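Mucin-like protocadherin (Homo sapiens, PDB 6OAE) probably links adjacent microvilli of epithelial cells through calcium-dependent adhesion to CDHR2, this fragment being its first two extracellular cadherin repeats. Local coordinates at residues C6-D11 with V26-P31; Q34-G39 with L72-G77; K65-A70 with R85-V90; K114-V119 with A160-R165; R172-F177 with T198-V203. All blocks are in the same frame, centred on the assembly; numbering follows the deposited sequence. Where two conformers were deposited one is given.

Contact 1: residues C6-D11 with V26-P31; sequences CSVNKD and VDIHVP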
# COMPACT_ATOMS: atom_id res chain seq x y z
N CYS A 6 9.52 -38.03 6.68
CA CYS A 6 9.57 -36.88 5.75
C CYS A 6 10.21 -35.69 6.45
O CYS A 6 9.93 -35.51 7.63
CB CYS A 6 8.18 -36.42 5.35
SG CYS A 6 7.52 -37.28 3.92
N SER A 7 11.02 -34.92 5.72
CA SER A 7 11.67 -33.69 6.20
C SER A 7 11.89 -32.70 5.05
O SER A 7 11.87 -33.10 3.85
CB SER A 7 12.96 -33.99 6.91
OG SER A 7 13.90 -34.57 6.02
N VAL A 8 12.06 -31.45 5.43
CA VAL A 8 12.54 -30.32 4.60
C VAL A 8 13.63 -29.64 5.43
O VAL A 8 13.49 -29.63 6.69
CB VAL A 8 11.40 -29.37 4.20
CG1 VAL A 8 10.38 -30.10 3.35
CG2 VAL A 8 10.71 -28.71 5.41
N ASN A 9 14.66 -29.13 4.78
CA ASN A 9 15.79 -28.41 5.42
C ASN A 9 15.38 -26.97 5.70
O ASN A 9 16.07 -26.32 6.46
CB ASN A 9 17.06 -28.48 4.57
CG ASN A 9 17.07 -27.54 3.39
OD1 ASN A 9 16.08 -27.42 2.65
ND2 ASN A 9 18.19 -26.87 3.17
N LYS A 10 14.30 -26.48 5.09
CA LYS A 10 13.84 -25.07 5.24
C LYS A 10 12.33 -25.05 5.09
O LYS A 10 11.82 -25.74 4.22
CB LYS A 10 14.55 -24.18 4.21
CG LYS A 10 14.22 -22.70 4.33
CD LYS A 10 14.98 -21.83 3.35
CE LYS A 10 14.44 -20.42 3.36
NZ LYS A 10 15.18 -19.52 2.44
N ASP A 11 11.63 -24.32 5.95
CA ASP A 11 10.14 -24.33 5.91
C ASP A 11 9.57 -22.92 6.05
O ASP A 11 8.33 -22.83 6.02
CB ASP A 11 9.59 -25.34 6.91
CG ASP A 11 9.90 -25.07 8.37
OD1 ASP A 11 10.42 -23.98 8.67
OD2 ASP A 11 9.60 -25.96 9.20
N VAL A 26 11.72 -25.86 -2.13
CA VAL A 26 12.42 -26.84 -1.27
C VAL A 26 12.23 -28.26 -1.79
O VAL A 26 11.17 -28.58 -2.33
CB VAL A 26 11.95 -26.67 0.19
CG1 VAL A 26 10.55 -27.20 0.43
CG2 VAL A 26 12.93 -27.28 1.17
N ASP A 27 13.26 -29.07 -1.61
CA ASP A 27 13.24 -30.53 -1.81
C ASP A 27 12.59 -31.16 -0.57
O ASP A 27 12.92 -30.77 0.57
CB ASP A 27 14.64 -31.05 -2.12
CG ASP A 27 15.18 -30.60 -3.48
OD1 ASP A 27 14.59 -29.69 -4.12
OD2 ASP A 27 16.20 -31.15 -3.90
N ILE A 28 11.65 -32.06 -0.77
CA ILE A 28 10.99 -32.81 0.33
C ILE A 28 11.70 -34.16 0.37
O ILE A 28 11.68 -34.87 -0.66
CB ILE A 28 9.48 -32.93 0.11
CG1 ILE A 28 8.83 -31.56 -0.11
CG2 ILE A 28 8.83 -33.69 1.28
CD1 ILE A 28 7.47 -31.62 -0.76
N HIS A 29 12.33 -34.47 1.49
CA HIS A 29 12.94 -35.80 1.74
C HIS A 29 11.81 -36.75 2.11
O HIS A 29 11.15 -36.51 3.16
CB HIS A 29 14.04 -35.76 2.81
CG HIS A 29 14.47 -37.14 3.23
ND1 HIS A 29 15.16 -37.99 2.39
CD2 HIS A 29 14.27 -37.82 4.38
CE1 HIS A 29 15.38 -39.13 3.01
NE2 HIS A 29 14.84 -39.05 4.23
N VAL A 30 11.57 -37.76 1.27
CA VAL A 30 10.45 -38.72 1.41
C VAL A 30 11.07 -40.10 1.61
O VAL A 30 11.87 -40.52 0.78
CB VAL A 30 9.51 -38.66 0.20
CG1 VAL A 30 8.36 -39.65 0.34
CG2 VAL A 30 8.97 -37.25 -0.03
N PRO A 31 10.76 -40.83 2.71
CA PRO A 31 11.32 -42.17 2.90
C PRO A 31 10.77 -43.13 1.84
O PRO A 31 9.62 -42.93 1.42
CB PRO A 31 10.84 -42.61 4.30
CG PRO A 31 10.35 -41.32 4.96
CD PRO A 31 9.88 -40.44 3.82
O HOH W 1 15.00 -30.00 2.11
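V26 is one bump of this contact. Its CB points at the opposing segment, and CG2, anti to the backbone N, enters a hollow walled by V8, N9 and K10: the methyl lies 3.5 Å from N9 OD1, 3.6 Å from K10 O and 4.0 Å from V8 CB. The N9 and V26 side chains run antiparallel past one another. Next along, V8 and I28 run alongside in one direction, CG1 of V8 meeting CG1 of I28 at 4.1 Å. At the far end the sulphur of C6, anti to its own carbonyl carbon (chi1 -88°), sits against the rim of the P31 ring at CD and beside CG2 of V30, before continuing into the disulfide with C74. Between these patches S7 and H29 form a single antiparallel bridge. S7 N donates to H29 O at 3.0 Å, and H29 N donates to S7 O at 2.8 Å, nearly along the C=O axis. S7 OG sits over the backbone, flanked by N and C (chi1 63°), and leans on CB of H29 at 3.4 Å. Past V8 a water bridges the two backbones: it accepts from N9 N and donates to both N9 OD1 and D27 O. The carboxylate of D27 turns to Q53 instead. I28 also reaches V36 of the other sheet, so its side chain belongs to the interior. The pairing corresponds to the A and B strands of a cadherin repeat's Greek-key sandwich, here a single bridge.

Contact 2: residues Q34-G39 with L72-G77; sequences QEVTLG and LLCQSG
The tight side of this antiparallel pair is lined by V36, L38, L72 and C74. CG2 of V36, anti to the backbone N, wedges between L72 CB and C74 SG, 3.7 Å from each, while CG1 sits over the backbone, flanked by N and C. L38 and L72 lie alongside each other, their CD2 methyls 4.0 Å apart, and I49 of the facing sheet closes over V36, L38 and L72. The backbone gives four hydrogen bonds, two at E35 with Q75 and two at T37 with L73. The shortest, E35 N to Q75 O, is 2.7 Å; the straightest, L73 N to T37 O, has 173° at the hydrogen. These are strands C and F of the first cadherin repeat, C forming an outer strand of the sheet that also holds G and A', and F is stapled to the N-terminal segment by the disulfide C74-C6. Beside that bond the extended chain of Q34 sends OE1 to C74 CB at 3.7 Å, while NE2 makes a weak hydrogen bond to Q4 O. An alanine in place of Q34 would probably uncover the disulfide on this side and loosen the N-terminal loop held by the weak bond to Q4 O. The other face, with E35, T37, L73 and Q75, is looser and more open to solvent. E35 leads its carboxylate away from the partner strand, and T37 OG1 stays 4.2 Å from Q75 NE2. L73 is the exception: it crosses T37 obliquely and lays CD1 against the bare CA of G39 at 3.5 Å.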
# COMPACT_ATOMS: atom_id res chain seq x y z
N GLN A 34 6.80 -44.06 1.04
CA GLN A 34 5.88 -42.94 1.38
C GLN A 34 5.69 -42.05 0.14
O GLN A 34 6.52 -42.12 -0.76
CB GLN A 34 6.41 -42.13 2.57
CG GLN A 34 6.20 -42.81 3.92
CD GLN A 34 6.73 -42.03 5.09
OE1 GLN A 34 6.55 -40.81 5.19
NE2 GLN A 34 7.40 -42.72 6.00
N GLU A 35 4.61 -41.27 0.11
CA GLU A 35 4.32 -40.25 -0.93
C GLU A 35 3.89 -38.97 -0.22
O GLU A 35 3.19 -39.06 0.81
CB GLU A 35 3.22 -40.72 -1.89
CG GLU A 35 3.71 -41.71 -2.93
CD GLU A 35 2.64 -42.30 -3.84
OE1 GLU A 35 2.91 -43.36 -4.44
OE2 GLU A 35 1.55 -41.70 -3.95
N VAL A 36 4.29 -37.81 -0.75
CA VAL A 36 3.90 -36.49 -0.16
C VAL A 36 2.95 -35.79 -1.13
O VAL A 36 3.24 -35.78 -2.33
CB VAL A 36 5.11 -35.62 0.21
CG1 VAL A 36 5.94 -35.20 -1.00
CG2 VAL A 36 4.69 -34.41 1.04
N THR A 37 1.85 -35.26 -0.61
CA THR A 37 0.81 -34.52 -1.34
C THR A 37 0.43 -33.30 -0.52
O THR A 37 0.73 -33.30 0.70
CB THR A 37 -0.40 -35.42 -1.60
OG1 THR A 37 -0.94 -35.78 -0.34
CG2 THR A 37 -0.05 -36.67 -2.39
N LEU A 38 -0.20 -32.30 -1.14
CA LEU A 38 -0.71 -31.11 -0.42
C LEU A 38 -1.98 -31.52 0.32
O LEU A 38 -2.80 -32.22 -0.30
CB LEU A 38 -0.99 -29.95 -1.40
CG LEU A 38 0.25 -29.25 -1.95
CD1 LEU A 38 -0.13 -28.22 -3.01
CD2 LEU A 38 1.04 -28.57 -0.83
N GLY A 39 -2.10 -31.11 1.58
CA GLY A 39 -3.32 -31.27 2.40
C GLY A 39 -4.26 -30.09 2.23
O GLY A 39 -3.85 -29.06 1.62
N LEU A 72 2.04 -30.39 3.98
CA LEU A 72 2.65 -31.55 3.31
C LEU A 72 2.20 -32.77 4.08
O LEU A 72 2.56 -32.85 5.27
CB LEU A 72 4.18 -31.45 3.28
CG LEU A 72 4.77 -30.11 2.85
CD1 LEU A 72 6.23 -30.28 2.49
CD2 LEU A 72 4.00 -29.50 1.70
N LEU A 73 1.45 -33.66 3.43
CA LEU A 73 0.92 -34.91 4.00
C LEU A 73 1.82 -36.03 3.51
O LEU A 73 1.88 -36.23 2.29
CB LEU A 73 -0.53 -35.13 3.55
CG LEU A 73 -1.56 -34.10 3.99
CD1 LEU A 73 -2.95 -34.51 3.53
CD2 LEU A 73 -1.56 -33.88 5.49
N CYS A 74 2.50 -36.72 4.43
CA CYS A 74 3.42 -37.84 4.09
C CYS A 74 2.74 -39.17 4.40
O CYS A 74 2.71 -39.55 5.58
CB CYS A 74 4.73 -37.66 4.81
SG CYS A 74 5.72 -36.38 4.01
N GLN A 75 2.21 -39.82 3.37
CA GLN A 75 1.34 -41.02 3.47
C GLN A 75 2.10 -42.26 2.99
O GLN A 75 3.03 -42.11 2.18
CB GLN A 75 0.07 -40.79 2.65
CG GLN A 75 -0.68 -39.52 3.03
CD GLN A 75 -1.99 -39.37 2.28
OE1 GLN A 75 -2.36 -40.22 1.47
NE2 GLN A 75 -2.69 -38.28 2.54
N SER A 76 1.72 -43.43 3.51
CA SER A 76 2.20 -44.78 3.11
C SER A 76 0.98 -45.67 2.88
O SER A 76 0.29 -45.98 3.88
CB SER A 76 3.13 -45.38 4.13
OG SER A 76 3.57 -46.67 3.72
N GLY A 77 0.72 -46.05 1.63
CA GLY A 77 -0.50 -46.78 1.23
C GLY A 77 -1.77 -45.97 1.51
O GLY A 77 -2.82 -46.60 1.72

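Contact 3: residues K65-A70 with R85-V90; sequences KSLLEA and RVFVSV
E69 leaves strand 67-70 with CG anti to the backbone N (chi1 169°) and runs extended alongside F87, its non-hydrogen-bonded partner. Each carbon draws closer to F87 CE1 than the last: CB stands at 3.9 Å, CG at 3.6 Å and CD at 3.4 Å. OE1 completes the approach at 3.2 Å, lying in the ring plane at its edge, where the slightly positive C-H would suit a carboxylate oxygen; OE2 stays farther off, 4.2 Å from F87 CE1, and the carboxylate stands perpendicular to the ring. The same OE1 receives R85 NH1 at 3.1 Å in a salt bridge. OE1 lies near the guanidinium plane of R85, while NH1 comes from above the carboxylate plane. R85 is bent at chi2, and its NH2 bonds to Q83 OE1. Losing the carboxylate of E69 to an alanine would probably let the R85 guanidinium, still tied to Q83, swing more freely and uncover the F87 edge. Behind this outer face, five backbone hydrogen bonds join the strands: L68 and V88 exchange two, A70 and V86 two more, and V90 N meets S66 O. The opposite face is apolar, with L68 CB on V88 CB at 4.1 Å and L68 CG on V90 CG2 at 4.2 Å. The pair is the F-G hairpin of the first cadherin repeat: strand 12-16 lies along the other side of 79-91, and F47, L54 and L56 of the facing sheet cover the buried side.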
# COMPACT_ATOMS: atom_id res chain seq x y z
N LYS A 65 -3.09 -11.35 -0.03
CA LYS A 65 -2.77 -12.33 1.04
C LYS A 65 -1.27 -12.29 1.32
O LYS A 65 -0.50 -12.46 0.36
CB LYS A 65 -3.24 -13.72 0.58
CG LYS A 65 -3.38 -14.77 1.67
CD LYS A 65 -3.74 -16.13 1.13
CE LYS A 65 -5.13 -16.21 0.52
NZ LYS A 65 -6.19 -16.13 1.55
N SER A 66 -0.88 -12.08 2.58
CA SER A 66 0.53 -11.84 3.01
C SER A 66 1.20 -13.12 3.52
O SER A 66 2.42 -13.10 3.75
CB SER A 66 0.57 -10.76 4.05
OG SER A 66 -0.04 -11.21 5.25
N LEU A 67 0.44 -14.20 3.72
CA LEU A 67 0.98 -15.47 4.26
C LEU A 67 0.35 -16.63 3.50
O LEU A 67 -0.90 -16.71 3.45
CB LEU A 67 0.69 -15.54 5.76
CG LEU A 67 1.27 -16.74 6.48
CD1 LEU A 67 2.77 -16.53 6.75
CD2 LEU A 67 0.51 -16.98 7.78
N LEU A 68 1.19 -17.48 2.91
CA LEU A 68 0.75 -18.66 2.15
C LEU A 68 1.26 -19.87 2.92
O LEU A 68 2.43 -19.82 3.34
CB LEU A 68 1.31 -18.60 0.72
CG LEU A 68 1.17 -17.25 0.01
CD1 LEU A 68 1.83 -17.29 -1.37
CD2 LEU A 68 -0.29 -16.86 -0.12
N GLU A 69 0.42 -20.87 3.11
CA GLU A 69 0.72 -22.08 3.90
C GLU A 69 0.57 -23.31 3.01
O GLU A 69 -0.42 -23.41 2.29
CB GLU A 69 -0.21 -22.11 5.12
CG GLU A 69 -0.20 -23.42 5.88
CD GLU A 69 -0.80 -23.33 7.28
OE1 GLU A 69 -0.28 -24.02 8.18
OE2 GLU A 69 -1.77 -22.57 7.46
N ALA A 70 1.53 -24.22 3.07
CA ALA A 70 1.47 -25.53 2.42
C ALA A 70 1.46 -26.58 3.52
O ALA A 70 2.35 -26.51 4.40
CB ALA A 70 2.65 -25.74 1.50
N ARG A 85 4.59 -28.36 7.78
CA ARG A 85 4.07 -27.06 7.30
C ARG A 85 5.22 -26.29 6.65
O ARG A 85 6.37 -26.35 7.15
CB ARG A 85 3.45 -26.22 8.42
CG ARG A 85 2.34 -26.93 9.19
CD ARG A 85 1.27 -27.54 8.29
NE ARG A 85 0.39 -28.35 9.12
CZ ARG A 85 -0.60 -27.87 9.85
NH1 ARG A 85 -0.86 -26.57 9.85
NH2 ARG A 85 -1.35 -28.68 10.59
N VAL A 86 4.90 -25.60 5.57
CA VAL A 86 5.80 -24.60 4.95
C VAL A 86 5.05 -23.29 4.87
O VAL A 86 3.87 -23.30 4.40
CB VAL A 86 6.29 -25.02 3.56
CG1 VAL A 86 7.05 -23.87 2.89
CG2 VAL A 86 7.13 -26.28 3.63
N PHE A 87 5.68 -22.20 5.30
CA PHE A 87 5.13 -20.84 5.24
C PHE A 87 5.90 -20.00 4.23
O PHE A 87 7.14 -19.97 4.28
CB PHE A 87 5.18 -20.20 6.62
CG PHE A 87 4.13 -20.72 7.57
CD1 PHE A 87 3.30 -21.79 7.24
CD2 PHE A 87 3.97 -20.16 8.82
CE1 PHE A 87 2.33 -22.23 8.12
CE2 PHE A 87 3.00 -20.60 9.69
CZ PHE A 87 2.18 -21.63 9.34
N VAL A 88 5.17 -19.32 3.36
CA VAL A 88 5.73 -18.24 2.52
C VAL A 88 5.20 -16.93 3.10
O VAL A 88 3.99 -16.67 3.01
CB VAL A 88 5.40 -18.38 1.03
CG1 VAL A 88 5.97 -17.20 0.26
CG2 VAL A 88 5.90 -19.69 0.46
N SER A 89 6.09 -16.16 3.69
CA SER A 89 5.83 -14.80 4.16
C SER A 89 6.02 -13.86 2.97
O SER A 89 7.15 -13.76 2.47
CB SER A 89 6.71 -14.47 5.30
OG SER A 89 6.51 -13.13 5.68
N VAL A 90 4.95 -13.20 2.52
CA VAL A 90 4.99 -12.27 1.37
C VAL A 90 5.39 -10.88 1.88
O VAL A 90 4.76 -10.40 2.83
CB VAL A 90 3.65 -12.23 0.63
CG1 VAL A 90 3.72 -11.29 -0.57
CG2 VAL A 90 3.21 -13.62 0.20
O HOH W 2 4.40 -10.93 5.19

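Contact 4: residues K114-V119 with A160-R165; sequences KVNSTV and ALRLDR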
# COMPACT_ATOMS: atom_id res chain seq x y z
N LYS A 114 -11.70 33.51 10.86
CA LYS A 114 -10.64 33.86 11.84
C LYS A 114 -9.31 33.28 11.37
O LYS A 114 -9.29 32.11 10.94
CB LYS A 114 -11.00 33.37 13.25
CG LYS A 114 -12.39 33.79 13.75
CD LYS A 114 -12.82 35.23 13.41
CE LYS A 114 -11.92 36.30 14.00
NZ LYS A 114 -12.00 36.31 15.48
N VAL A 115 -8.23 34.07 11.45
CA VAL A 115 -6.85 33.61 11.12
C VAL A 115 -6.52 32.41 12.03
O VAL A 115 -6.97 32.41 13.20
CB VAL A 115 -5.82 34.75 11.24
CG1 VAL A 115 -4.39 34.25 11.12
CG2 VAL A 115 -6.09 35.85 10.22
N ASN A 116 -5.79 31.42 11.49
CA ASN A 116 -5.41 30.13 12.14
C ASN A 116 -6.54 29.11 12.14
O ASN A 116 -6.31 28.01 12.68
CB ASN A 116 -4.89 30.30 13.57
CG ASN A 116 -3.41 30.51 13.58
OD1 ASN A 116 -2.67 29.70 13.03
ND2 ASN A 116 -2.98 31.60 14.19
N SER A 117 -7.69 29.41 11.54
CA SER A 117 -8.83 28.48 11.42
C SER A 117 -8.44 27.37 10.44
O SER A 117 -7.80 27.70 9.41
CB SER A 117 -10.08 29.16 10.90
OG SER A 117 -10.58 30.13 11.81
N THR A 118 -8.85 26.14 10.72
CA THR A 118 -8.86 25.07 9.69
C THR A 118 -10.00 25.41 8.74
O THR A 118 -11.12 25.61 9.24
CB THR A 118 -9.02 23.67 10.30
OG1 THR A 118 -7.85 23.40 11.06
CG2 THR A 118 -9.19 22.60 9.25
N VAL A 119 -9.74 25.50 7.43
CA VAL A 119 -10.79 25.81 6.42
C VAL A 119 -11.14 24.55 5.63
O VAL A 119 -12.29 24.45 5.14
CB VAL A 119 -10.31 26.98 5.52
CG1 VAL A 119 -11.15 27.15 4.28
CG2 VAL A 119 -10.28 28.28 6.31
N ALA A 160 -4.66 19.19 6.39
CA ALA A 160 -5.73 20.15 6.71
C ALA A 160 -5.24 21.49 6.18
O ALA A 160 -4.04 21.76 6.34
CB ALA A 160 -6.00 20.21 8.18
N LEU A 161 -6.12 22.27 5.56
CA LEU A 161 -5.75 23.60 5.02
C LEU A 161 -6.12 24.64 6.08
O LEU A 161 -7.30 24.69 6.50
CB LEU A 161 -6.44 23.86 3.69
CG LEU A 161 -5.84 25.01 2.89
CD1 LEU A 161 -4.44 24.68 2.42
CD2 LEU A 161 -6.71 25.37 1.70
N ARG A 162 -5.14 25.42 6.50
CA ARG A 162 -5.26 26.46 7.53
C ARG A 162 -5.23 27.84 6.88
O ARG A 162 -4.41 28.05 5.96
CB ARG A 162 -4.14 26.24 8.55
CG ARG A 162 -4.00 27.35 9.59
CD ARG A 162 -2.83 27.11 10.53
NE ARG A 162 -1.62 27.06 9.73
CZ ARG A 162 -0.59 26.25 9.93
NH1 ARG A 162 -0.59 25.40 10.94
NH2 ARG A 162 0.42 26.27 9.09
N LEU A 163 -6.07 28.76 7.34
CA LEU A 163 -5.98 30.20 6.97
C LEU A 163 -4.87 30.85 7.83
O LEU A 163 -4.94 30.76 9.07
CB LEU A 163 -7.33 30.89 7.17
CG LEU A 163 -7.35 32.37 6.83
CD1 LEU A 163 -7.17 32.61 5.34
CD2 LEU A 163 -8.65 33.00 7.31
N ASP A 164 -3.91 31.49 7.18
CA ASP A 164 -2.73 32.08 7.86
C ASP A 164 -2.77 33.60 7.92
O ASP A 164 -2.03 34.15 8.74
CB ASP A 164 -1.47 31.68 7.13
CG ASP A 164 -1.29 30.18 7.17
OD1 ASP A 164 -1.54 29.59 8.26
OD2 ASP A 164 -0.91 29.63 6.12
N ARG A 165 -3.55 34.27 7.07
CA ARG A 165 -3.61 35.75 7.06
C ARG A 165 -5.02 36.18 6.70
O ARG A 165 -5.72 35.46 5.98
CB ARG A 165 -2.62 36.34 6.06
CG ARG A 165 -1.18 36.32 6.55
CD ARG A 165 -0.22 36.73 5.46
NE ARG A 165 -0.36 38.12 5.09
CZ ARG A 165 0.25 39.15 5.69
NH1 ARG A 165 0.03 40.38 5.24
NH2 ARG A 165 1.07 38.96 6.72
O HOH W 3 -1.31 30.46 10.81
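Three backbone hydrogen bonds hold the segments together. N116 N reaches L163 O at 2.6 Å, L163 N meets S117 O nearly along the C=O axis, and V119 N donates to L161 O at 2.7 Å. T118 and R162 form the non-hydrogen-bonded pair between the last two bonds. Within 114-119, K114 to S117 is a type II turn, with N116 at positive phi (79°), and K114 O is gripped twice, by S117 N and by S117 OG at 2.5 Å. Ionic contact lies within 160-165, where R162, bent at chi3, offers NE to the syn lone pair of D164 OD1 at 2.9 Å. S152 holds both partners, bonded to D164 OD2 and R162 NH2. A water donates to D164 OD1 and to N116 OD1, 2.7 Å from each. N116 OD1 also rests on R162 CD. Apolar contact is thin: V119 crosses L163 obliquely, V119 CG2 4.0 Å from L163 CB, and T118 CG2 lies 4.1 Å from A160 CB. Two methyls pack on carbonyl oxygens, L163 CD2 on K114 O and V115 CG1 on D164 O. In these strands B and E of the second cadherin repeat, main-chain bonds carry a largely solvent-facing contact, and a water links the turn to an ion pair within 160-165, while L161 and L163 pack inward on F151, only L163 of the two also meeting 114-119.

Contact 5: residues R172-F177 with T198-V203; sequences RPNMTF and TLVLNV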
# COMPACT_ATOMS: atom_id res chain seq x y z
N ARG A 172 -8.03 39.84 -3.41
CA ARG A 172 -7.77 38.46 -3.91
C ARG A 172 -8.97 37.56 -3.61
O ARG A 172 -9.00 36.88 -2.59
CB ARG A 172 -6.45 37.98 -3.31
CG ARG A 172 -5.89 36.76 -4.02
CD ARG A 172 -4.48 36.45 -3.58
NE ARG A 172 -3.50 37.23 -4.32
CZ ARG A 172 -2.88 38.34 -3.90
NH1 ARG A 172 -2.01 38.92 -4.71
NH2 ARG A 172 -3.11 38.86 -2.70
N PRO A 173 -10.00 37.56 -4.48
CA PRO A 173 -11.18 36.73 -4.27
C PRO A 173 -11.00 35.26 -4.65
O PRO A 173 -11.81 34.48 -4.23
CB PRO A 173 -12.22 37.35 -5.20
CG PRO A 173 -11.37 37.86 -6.36
CD PRO A 173 -10.10 38.36 -5.71
N ASN A 174 -9.97 34.96 -5.46
CA ASN A 174 -9.68 33.58 -5.96
C ASN A 174 -8.22 33.24 -5.66
O ASN A 174 -7.34 34.08 -5.97
CB ASN A 174 -9.95 33.39 -7.46
CG ASN A 174 -9.48 32.05 -8.01
OD1 ASN A 174 -8.27 31.77 -8.09
ND2 ASN A 174 -10.42 31.21 -8.40
N MET A 175 -7.98 32.06 -5.08
CA MET A 175 -6.63 31.51 -4.81
C MET A 175 -6.66 30.06 -5.29
O MET A 175 -7.53 29.30 -4.82
CB MET A 175 -6.25 31.57 -3.33
CG MET A 175 -5.71 32.93 -2.91
SD MET A 175 -6.28 33.53 -1.32
CE MET A 175 -8.05 33.49 -1.56
N THR A 176 -5.77 29.68 -6.20
CA THR A 176 -5.70 28.29 -6.71
C THR A 176 -4.36 27.67 -6.34
O THR A 176 -3.32 28.37 -6.42
CB THR A 176 -6.03 28.22 -8.20
OG1 THR A 176 -7.34 28.77 -8.34
CG2 THR A 176 -6.02 26.81 -8.73
N PHE A 177 -4.41 26.40 -5.96
CA PHE A 177 -3.25 25.59 -5.53
C PHE A 177 -3.22 24.27 -6.28
O PHE A 177 -4.29 23.74 -6.61
CB PHE A 177 -3.34 25.26 -4.05
CG PHE A 177 -3.26 26.44 -3.14
CD1 PHE A 177 -2.04 26.99 -2.81
CD2 PHE A 177 -4.41 26.98 -2.59
CE1 PHE A 177 -1.96 28.08 -1.95
CE2 PHE A 177 -4.33 28.08 -1.74
CZ PHE A 177 -3.11 28.63 -1.42
N THR A 198 -6.18 19.92 -8.03
CA THR A 198 -6.27 21.40 -7.97
C THR A 198 -7.27 21.76 -6.86
O THR A 198 -8.31 21.07 -6.72
CB THR A 198 -6.58 21.97 -9.37
OG1 THR A 198 -5.44 21.79 -10.23
CG2 THR A 198 -6.88 23.45 -9.35
N LEU A 199 -6.93 22.77 -6.05
CA LEU A 199 -7.82 23.34 -5.01
C LEU A 199 -8.08 24.78 -5.40
O LEU A 199 -7.12 25.51 -5.64
CB LEU A 199 -7.16 23.32 -3.63
CG LEU A 199 -6.88 21.95 -3.02
CD1 LEU A 199 -6.18 22.14 -1.69
CD2 LEU A 199 -8.17 21.18 -2.86
N VAL A 200 -9.34 25.15 -5.43
CA VAL A 200 -9.77 26.54 -5.73
C VAL A 200 -10.43 27.08 -4.46
O VAL A 200 -11.46 26.50 -4.04
CB VAL A 200 -10.70 26.57 -6.94
CG1 VAL A 200 -11.23 27.97 -7.19
CG2 VAL A 200 -10.01 26.03 -8.19
N LEU A 201 -9.86 28.12 -3.87
CA LEU A 201 -10.40 28.82 -2.69
C LEU A 201 -11.06 30.10 -3.20
O LEU A 201 -10.31 30.96 -3.78
CB LEU A 201 -9.27 29.12 -1.71
CG LEU A 201 -8.79 27.95 -0.83
CD1 LEU A 201 -9.81 27.60 0.21
CD2 LEU A 201 -8.46 26.71 -1.64
N ASN A 202 -12.38 30.20 -3.04
CA ASN A 202 -13.19 31.36 -3.49
C ASN A 202 -13.66 32.13 -2.26
O ASN A 202 -14.43 31.55 -1.45
CB ASN A 202 -14.35 30.91 -4.37
CG ASN A 202 -15.05 32.08 -5.02
OD1 ASN A 202 -14.40 33.04 -5.44
ND2 ASN A 202 -16.37 32.01 -5.10
N VAL A 203 -13.21 33.38 -2.11
CA VAL A 203 -13.54 34.23 -0.95
C VAL A 203 -14.94 34.77 -1.21
O VAL A 203 -15.17 35.28 -2.30
CB VAL A 203 -12.52 35.37 -0.75
CG1 VAL A 203 -12.88 36.25 0.43
CG2 VAL A 203 -11.12 34.83 -0.59
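The F-G hairpin of the second cadherin repeat brings these strands together, antiparallel and 166° apart in direction. Five main-chain hydrogen bonds link them: two between M175 and L201, two between F177 and L199, and one from V203 N to P173 O at 2.8 Å. On the buried face M175, bent at chi2 (139°, off the usual staggered positions) and chi3, crosses V203 obliquely and presses CE against V203 CG2 at 3.5 Å, closer than ordinary van der Waals contact. F177 likewise crosses L201, whose CD2 touches the edge of the ring at CD2, 4.2 Å away. F151 of the facing sheet packs on M175, F177 and L201, so this side belongs to the sandwich interior. In the cadherin topology strand 174-182 lies between 194-204 and 137-142, with 104-110 on the far side of 194-204; T198 and V200 bond to the backbone of that last strand. The other face is mixed. T176 and V200 run alongside each other, V200 CG2 3.8 Å from T176 OG1, and the methyl CG2 of T176 meets CG2 of T198 at 3.5 Å. T176 OG1 donates to a lone pair of N174 OD1 at 3.2 Å, a bond within one strand, in the conformer given. N174 crosses V200 obliquely, N174 ND2 3.6 Å from V200 CG1.

Overall arrangement
Contacts 1, 2 and 3 belong to the first cadherin repeat, contacts 4 and 5 to the second, with centres 49 Å or more apart between the groups. Contacts 1, 2, 3 and 5 are partly buried, 5 having no exposed touching residue; contact 4 lies at the surface and adds a turn, an ion pair and water. Contacts 2 and 3 share strand 67-76; contact 1 reaches the facing sheet and is stapled to contact 2 by C6-C74, while D11 probably hydrogen-bonds to F87 of contact 3. Contacts 3 and 5 are equivalent hairpins, but the outer face of 3 carries a salt bridge, that of 5 threonine and asparagine. Contact 4 meets contact 5 through L161 and L201.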